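Local coordinates for carboxymuconolactone decarboxylase family protein (Methanocaldococcus jannaschii, PDB 3D7I) that probably acts as an oxidoreductase with peroxiredoxin activity of the carboxymuconolactone decarboxylase family, possibly serving in oxygen detoxification, at residues B[45-49]-B[64-68]. Residues are numbered along the deposited sequence; the frame is centred on the assembly and turned at random.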
loop_
_atom_site.group_PDB
_atom_site.type_symbol
_atom_site.label_atom_id
_atom_site.label_comp_id
_atom_site.label_asym_id
_atom_site.label_seq_id
_atom_site.Cartn_x
_atom_site.Cartn_y
_atom_site.Cartn_z
ATOM N N LYS B 45 16.685 9.324 -10.230
ATOM C CA LYS B 45 15.802 10.294 -9.579
ATOM C C LYS B 45 14.405 10.318 -10.205
ATOM O O LYS B 45 13.420 10.477 -9.497
ATOM C CB LYS B 45 16.423 11.697 -9.597
ATOM C CG LYS B 45 17.480 11.837 -8.524
ATOM C CD LYS B 45 16.863 11.981 -7.124
ATOM C CE LYS B 45 17.977 12.004 -6.076
ATOM N NZ LYS B 45 17.478 12.117 -4.672
ATOM N N LEU B 46 14.333 10.147 -11.520
ATOM C CA LEU B 46 13.032 9.998 -12.223
ATOM C C LEU B 46 12.274 8.765 -11.740
ATOM O O LEU B 46 11.064 8.805 -11.501
ATOM C CB LEU B 46 13.230 9.969 -13.755
ATOM C CG LEU B 46 13.714 11.281 -14.394
ATOM C CD1 LEU B 46 14.124 11.075 -15.853
ATOM C CD2 LEU B 46 12.641 12.379 -14.303
ATOM N N ILE B 47 13.001 7.666 -11.540
ATOM C CA ILE B 47 12.438 6.469 -10.954
ATOM C C ILE B 47 11.918 6.735 -9.537
ATOM O O ILE B 47 10.821 6.310 -9.182
ATOM C CB ILE B 47 13.472 5.319 -10.968
ATOM C CG1 ILE B 47 13.775 4.874 -12.407
ATOM C CG2 ILE B 47 12.989 4.096 -10.133
ATOM C CD1 ILE B 47 15.097 4.073 -12.543
ATOM N N ALA B 48 12.712 7.462 -8.740
ATOM C CA ALA B 48 12.315 7.789 -7.367
ATOM C C ALA B 48 11.008 8.596 -7.370
ATOM O O ALA B 48 10.116 8.343 -6.569
ATOM C CB ALA B 48 13.454 8.549 -6.631
ATOM N N ILE B 49 10.896 9.562 -8.283
ATOM C CA ILE B 49 9.656 10.350 -8.418
ATOM C C ILE B 49 8.493 9.435 -8.701
ATOM O O ILE B 49 7.455 9.548 -8.071
ATOM C CB ILE B 49 9.768 11.447 -9.502
ATOM C CG1 ILE B 49 10.758 12.536 -9.086
ATOM C CG2 ILE B 49 8.390 12.133 -9.772
ATOM C CD1 ILE B 49 11.259 13.368 -10.255
ATOM N N GLN B 64 10.380 15.379 -3.663
ATOM C CA GLN B 64 11.146 14.686 -4.700
ATOM C C GLN B 64 11.151 15.509 -5.974
ATOM O O GLN B 64 12.174 15.618 -6.633
ATOM C CB GLN B 64 10.617 13.263 -5.006
ATOM C CG GLN B 64 11.225 12.110 -4.173
ATOM C CD GLN B 64 12.670 11.752 -4.540
ATOM O OE1 GLN B 64 13.160 12.067 -5.626
ATOM N NE2 GLN B 64 13.348 11.075 -3.630
HETATM N N MSE B 65 9.996 16.060 -6.349
HETATM C CA MSE B 65 9.895 16.808 -7.581
HETATM C C MSE B 65 10.736 18.079 -7.506
HETATM O O MSE B 65 11.491 18.393 -8.441
HETATM C CB MSE B 65 8.436 17.169 -7.867
HETATM C CG MSE B 65 7.580 15.950 -8.287
HETATM SE SE MSE B 65 5.851 16.563 -8.767
HETATM C CE MSE B 65 5.090 14.844 -9.251
ATOM N N LYS B 66 10.597 18.797 -6.389
ATOM C CA LYS B 66 11.309 20.075 -6.189
ATOM C C LYS B 66 12.817 19.869 -6.251
ATOM O O LYS B 66 13.515 20.570 -6.978
ATOM C CB LYS B 66 10.920 20.715 -4.851
ATOM C CG LYS B 66 9.599 21.442 -4.869
ATOM N N SER B 67 13.309 18.894 -5.502
ATOM C CA SER B 67 14.740 18.585 -5.473
ATOM C C SER B 67 15.266 18.172 -6.842
ATOM O O SER B 67 16.333 18.594 -7.254
ATOM C CB SER B 67 15.039 17.490 -4.445
ATOM O OG SER B 67 14.267 16.325 -4.684
ATOM N N ALA B 68 14.515 17.339 -7.553
ATOM C CA ALA B 68 14.925 16.939 -8.896
ATOM C C ALA B 68 15.086 18.131 -9.831
ATOM O O ALA B 68 16.026 18.191 -10.628
ATOM C CB ALA B 68 13.915 15.955 -9.487
#
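With CG1 of I49 anti to the carbonyl carbon (chi1 -68°) and CG2 anti to the backbone N, the two branches part toward different neighbours on the facing helix. CD1, at the end of the longer branch, lies 3.8 Å from CB of A68, while CG2 meets M65 CG at 4.2 Å, the selenomethionine chain crossing the isoleucine at about a right angle. Between these two touches, I49 CG1 rests 4.1 Å from CB of Q64.

Q64 bends at chi2 (-73°), which brings its amide closer to K45 while one amide face stays over the methyl of A48. That methyl lies near all three terminal atoms of the amide: OE1 at 3.7 Å, and CD and NE2 both at 3.9 Å. The aliphatic part of K45 crosses the glutamine at about a right angle, and its CD comes within 4.0 Å of the same OE1.

The segments belong to helices 41-53 and 58-72, which run nearly antiparallel here, their local axes approaching to 9.9 Å; together they form a helical hairpin in this all-helical, AhpD-like fold. I49 also packs on V82 and M65 on L83, both of helix 76-90, so the apolar side of the pair is shared with that helix in the core of the chain. A48, by contrast, also touches V85 of the second subunit. With an alanine at I49 both branches beyond CB disappear, which is likely to leave a gap facing A68, Q64 CB and M65.

No hydrogen bond or salt bridge joins the segments. Cohesion therefore rests on van der Waals packing, and Q64 OE1, covered by methyl and methylene groups without a hydrogen-bonding partner in the model, probably carries a desolvation cost.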